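Local structure of mitochondrial ubiquitin ligase activator of NFKB 1 (Homo sapiens, 6M2D) at residues S16-C26 / C41-I52. The protein acts as a RING-type E3 ligase of the mitochondrial outer membrane, passing ubiquitin from an E2 enzyme to substrates such as AKT1. Residues are numbered along the deposited sequence; the frame is centred on the assembly and turned at random.
Sequences SCVFLECGHVC and CPICRQAITRVI. With ZN (zinc ion), chain H; SO4 (sulfate ion), chain I; SO4 (sulfate ion), chain J.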
loop_
_atom_site.group_PDB
_atom_site.type_symbol
_atom_site.label_atom_id
_atom_site.label_comp_id
_atom_site.label_asym_id
_atom_site.label_seq_id
_atom_site.Cartn_x
_atom_site.Cartn_y
_atom_site.Cartn_z
ATOM N N SER A 16 0.943 3.306 -5.286
ATOM C CA SER A 16 1.366 2.531 -6.445
ATOM C C SER A 16 1.083 1.043 -6.310
ATOM O O SER A 16 1.346 0.304 -7.262
ATOM C CB SER A 16 2.868 2.776 -6.707
ATOM O OG SER A 16 3.687 2.025 -5.819
ATOM N N CYS A 17 0.517 0.588 -5.190
ATOM C CA CYS A 17 0.310 -0.820 -4.895
ATOM C C CYS A 17 -1.162 -1.092 -4.621
ATOM O O CYS A 17 -1.872 -0.256 -4.051
ATOM C CB CYS A 17 1.120 -1.251 -3.660
ATOM S SG CYS A 17 2.899 -1.047 -3.791
ATOM N N VAL A 18 -1.617 -2.273 -5.026
ATOM C CA VAL A 18 -2.882 -2.838 -4.570
ATOM C C VAL A 18 -2.560 -3.975 -3.613
ATOM O O VAL A 18 -1.788 -4.880 -3.952
ATOM C CB VAL A 18 -3.749 -3.348 -5.736
ATOM C CG1 VAL A 18 -5.116 -3.802 -5.208
ATOM C CG2 VAL A 18 -3.903 -2.279 -6.809
ATOM N N PHE A 19 -3.156 -3.937 -2.425
ATOM C CA PHE A 19 -2.957 -4.981 -1.431
ATOM C C PHE A 19 -4.077 -6.009 -1.558
ATOM O O PHE A 19 -5.253 -5.647 -1.632
ATOM C CB PHE A 19 -2.926 -4.389 -0.017
ATOM C CG PHE A 19 -1.682 -3.590 0.291
ATOM C CD1 PHE A 19 -0.514 -3.793 -0.420
ATOM C CD2 PHE A 19 -1.687 -2.641 1.297
ATOM C CE1 PHE A 19 0.629 -3.059 -0.142
ATOM C CE2 PHE A 19 -0.549 -1.903 1.582
ATOM C CZ PHE A 19 0.612 -2.112 0.862
ATOM N N LEU A 20 -3.706 -7.284 -1.594
ATOM C CA LEU A 20 -4.652 -8.390 -1.602
ATOM C C LEU A 20 -4.569 -9.115 -0.264
ATOM O O LEU A 20 -3.472 -9.339 0.251
ATOM C CB LEU A 20 -4.340 -9.351 -2.757
ATOM C CG LEU A 20 -4.416 -8.731 -4.151
ATOM C CD1 LEU A 20 -4.396 -9.818 -5.219
ATOM C CD2 LEU A 20 -5.672 -7.884 -4.268
ATOM N N GLU A 21 -5.715 -9.525 0.283
ATOM C CA GLU A 21 -6.994 -9.548 -0.410
ATOM C C GLU A 21 -7.866 -8.345 -0.140
ATOM O O GLU A 21 -8.931 -8.217 -0.734
ATOM C CB GLU A 21 -7.775 -10.807 -0.013
ATOM C CG GLU A 21 -7.039 -12.105 -0.241
ATOM C CD GLU A 21 -6.740 -12.358 -1.709
ATOM O OE1 GLU A 21 -7.510 -11.875 -2.572
ATOM O OE2 GLU A 21 -5.732 -13.046 -1.998
ATOM N N CYS A 22 -7.445 -7.469 0.769
ATOM C CA CYS A 22 -8.350 -6.403 1.181
ATOM C C CYS A 22 -8.672 -5.447 0.033
ATOM O O CYS A 22 -9.728 -4.804 0.041
ATOM C CB CYS A 22 -7.758 -5.657 2.373
ATOM S SG CYS A 22 -6.310 -4.710 1.944
ATOM N N GLY A 23 -7.797 -5.345 -0.964
ATOM C CA GLY A 23 -8.062 -4.514 -2.126
ATOM C C GLY A 23 -7.657 -3.059 -2.000
ATOM O O GLY A 23 -7.850 -2.291 -2.950
ATOM N N HIS A 24 -7.080 -2.651 -0.877
ATOM C CA HIS A 24 -6.841 -1.235 -0.654
ATOM C C HIS A 24 -5.620 -0.753 -1.426
ATOM O O HIS A 24 -4.620 -1.464 -1.549
ATOM C CB HIS A 24 -6.689 -0.959 0.841
ATOM C CG HIS A 24 -7.988 -1.030 1.578
ATOM N ND1 HIS A 24 -8.176 -1.815 2.695
ATOM C CD2 HIS A 24 -9.176 -0.426 1.338
ATOM C CE1 HIS A 24 -9.421 -1.683 3.117
ATOM N NE2 HIS A 24 -10.048 -0.846 2.310
ATOM N N VAL A 25 -5.727 0.459 -1.963
ATOM C CA VAL A 25 -4.648 1.153 -2.658
ATOM C C VAL A 25 -4.213 2.286 -1.741
ATOM O O VAL A 25 -4.821 3.359 -1.747
ATOM C CB VAL A 25 -5.095 1.696 -4.021
ATOM C CG1 VAL A 25 -3.963 2.490 -4.682
ATOM C CG2 VAL A 25 -5.576 0.573 -4.921
ATOM N N CYS A 26 -3.179 2.062 -0.936
ATOM C CA CYS A 26 -2.784 3.099 0.011
ATOM C C CYS A 26 -1.289 3.348 0.096
ATOM O O CYS A 26 -0.900 4.275 0.810
ATOM C CB CYS A 26 -3.279 2.763 1.429
ATOM S SG CYS A 26 -2.718 1.150 2.025
ATOM N N CYS A 41 -2.149 -4.234 6.249
ATOM C CA CYS A 41 -2.572 -3.075 5.475
ATOM C C CYS A 41 -2.691 -1.853 6.376
ATOM O O CYS A 41 -3.350 -1.921 7.426
ATOM C CB CYS A 41 -3.910 -3.353 4.792
ATOM S SG CYS A 41 -4.643 -1.905 3.995
ATOM N N PRO A 42 -2.073 -0.722 6.019
ATOM C CA PRO A 42 -2.214 0.484 6.853
ATOM C C PRO A 42 -3.656 0.939 7.033
ATOM O O PRO A 42 -3.968 1.578 8.045
ATOM C CB PRO A 42 -1.379 1.530 6.101
ATOM C CG PRO A 42 -0.365 0.711 5.329
ATOM C CD PRO A 42 -1.087 -0.550 4.936
ATOM N N ILE A 43 -4.551 0.610 6.097
ATOM C CA ILE A 43 -5.927 1.102 6.167
ATOM C C ILE A 43 -6.776 0.220 7.063
ATOM O O ILE A 43 -7.451 0.703 7.980
ATOM C CB ILE A 43 -6.552 1.192 4.765
ATOM C CG1 ILE A 43 -5.756 2.145 3.877
ATOM C CG2 ILE A 43 -8.015 1.621 4.882
ATOM C CD1 ILE A 43 -5.652 3.519 4.439
ATOM N N CYS A 44 -6.791 -1.079 6.791
ATOM C CA CYS A 44 -7.739 -1.970 7.435
ATOM C C CYS A 44 -7.088 -2.953 8.390
ATOM O O CYS A 44 -7.811 -3.647 9.114
ATOM C CB CYS A 44 -8.551 -2.726 6.368
ATOM S SG CYS A 44 -7.625 -3.993 5.520
ATOM N N ARG A 45 -5.756 -3.010 8.421
ATOM C CA ARG A 45 -4.932 -3.856 9.289
ATOM C C ARG A 45 -5.022 -5.340 8.956
ATOM O O ARG A 45 -4.529 -6.170 9.730
ATOM C CB ARG A 45 -5.246 -3.660 10.780
ATOM C CG ARG A 45 -5.202 -2.225 11.263
ATOM C CD ARG A 45 -3.812 -1.610 11.174
ATOM N NE ARG A 45 -2.832 -2.273 12.033
ATOM C CZ ARG A 45 -1.518 -2.215 11.836
ATOM N NH1 ARG A 45 -1.025 -1.515 10.820
ATOM N NH2 ARG A 45 -0.695 -2.858 12.650
ATOM N N GLN A 46 -5.621 -5.706 7.830
ATOM C CA GLN A 46 -5.585 -7.095 7.398
ATOM C C GLN A 46 -4.191 -7.471 6.928
ATOM O O GLN A 46 -3.440 -6.642 6.407
ATOM C CB GLN A 46 -6.564 -7.334 6.253
ATOM C CG GLN A 46 -7.874 -7.944 6.660
ATOM C CD GLN A 46 -8.791 -8.098 5.473
ATOM O OE1 GLN A 46 -9.583 -7.201 5.168
ATOM N NE2 GLN A 46 -8.674 -9.227 4.777
ATOM N N ALA A 47 -3.857 -8.744 7.095
ATOM C CA ALA A 47 -2.620 -9.264 6.534
ATOM C C ALA A 47 -2.601 -9.066 5.021
ATOM O O ALA A 47 -3.611 -9.247 4.334
ATOM C CB ALA A 47 -2.471 -10.743 6.883
ATOM N N ILE A 48 -1.451 -8.657 4.506
ATOM C CA ILE A 48 -1.258 -8.505 3.068
ATOM C C ILE A 48 -0.691 -9.821 2.554
ATOM O O ILE A 48 0.457 -10.165 2.844
ATOM C CB ILE A 48 -0.323 -7.336 2.737
ATOM C CG1 ILE A 48 -0.811 -6.036 3.377
ATOM C CG2 ILE A 48 -0.164 -7.185 1.225
ATOM C CD1 ILE A 48 0.240 -4.946 3.362
ATOM N N THR A 49 -1.497 -10.565 1.800
ATOM C CA THR A 49 -1.017 -11.827 1.246
ATOM C C THR A 49 -0.248 -11.628 -0.057
ATOM O O THR A 49 0.630 -12.433 -0.388
ATOM C CB THR A 49 -2.188 -12.784 1.017
ATOM O OG1 THR A 49 -3.247 -12.082 0.360
ATOM C CG2 THR A 49 -2.709 -13.328 2.340
ATOM N N ARG A 50 -0.543 -10.567 -0.798
ATOM C CA ARG A 50 0.090 -10.355 -2.091
ATOM C C ARG A 50 -0.001 -8.880 -2.453
ATOM O O ARG A 50 -0.981 -8.208 -2.118
ATOM C CB ARG A 50 -0.577 -11.223 -3.163
ATOM C CG ARG A 50 -0.047 -11.006 -4.551
ATOM C CD ARG A 50 0.148 -12.312 -5.302
ATOM N NE ARG A 50 0.616 -12.010 -6.645
ATOM C CZ ARG A 50 -0.118 -12.161 -7.741
ATOM N NH1 ARG A 50 -1.355 -12.636 -7.657
ATOM N NH2 ARG A 50 0.392 -11.831 -8.920
ATOM N N VAL A 51 1.030 -8.379 -3.137
ATOM C CA VAL A 51 1.037 -7.016 -3.659
ATOM C C VAL A 51 1.037 -7.080 -5.179
ATOM O O VAL A 51 1.812 -7.837 -5.776
ATOM C CB VAL A 51 2.247 -6.213 -3.153
ATOM C CG1 VAL A 51 2.263 -4.843 -3.789
ATOM C CG2 VAL A 51 2.174 -6.077 -1.653
ATOM N N ILE A 52 0.171 -6.289 -5.805
ATOM C CA ILE A 52 0.211 -6.146 -7.258
ATOM C C ILE A 52 0.256 -4.664 -7.617
ATOM O O ILE A 52 -0.255 -3.824 -6.861
ATOM C CB ILE A 52 -0.973 -6.861 -7.924
ATOM C CG1 ILE A 52 -2.284 -6.185 -7.570
ATOM C CG2 ILE A 52 -1.010 -8.341 -7.525
ATOM C CD1 ILE A 52 -3.458 -6.845 -8.230
HETATM ZN ZN ZN H . -6.650 -2.952 3.550
HETATM S S SO4 I . -6.507 -10.471 9.519
HETATM O O1 SO4 I . -7.042 -9.137 9.791
HETATM O O2 SO4 I . -5.901 -10.502 8.186
HETATM O O3 SO4 I . -5.484 -10.810 10.510
HETATM O O4 SO4 I . -7.604 -11.436 9.579
HETATM S S SO4 J . -1.381 -5.112 15.544
HETATM O O1 SO4 J . -1.996 -3.782 15.576
HETATM O O2 SO4 J . -0.986 -5.452 14.176
HETATM O O3 SO4 J . -0.186 -5.122 16.391
HETATM O O4 SO4 J . -2.355 -6.089 16.038
HETATM O O HOH W 1 -5.253 -10.919 2.687
HETATM O O HOH W 2 -4.957 -7.469 2.636
#
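With CG of F19 anti to its carbonyl carbon (chi1 -71°) and CG1 of I48 likewise (chi1 -55°), ring and branched chain cross obliquely, and I48 CD1 sits over the ring centre, 3.6 Å from the F19 centroid, a CH-pi contact. P42 CD and the C41 sulfur lie at the ring edge; V51 CG2 packs alongside, 3.7 Å from F19 CE1. Were F19 replaced by an alanine, a gap would probably open between I48, P42 and V51, taking away the ring face on which the I48 methyl rests. Next to the F19 ring, C22, H24, C41 and C44 hold one of the two zinc ions of the RING finger, H24 through ND1 at 2.1 Å. The imidazole is flanked by I43 CG2 over one face and C22 O over the other. Strands 17-20 and 50-52 pair antiparallel, V18 N giving a nearly straight bond to I52 O (2.8 Å). At the classic bulge formed by T49 and R50 opposite L20, L20 O accepts from T49 N and, from above the carbonyl plane, from T49 OG1 (2.8 Å). Backbone N-H groups of H24 and Q46 reach the sulfurs of C22 and C44, bonds that would probably ease the negative charge of zinc-bound thiolates.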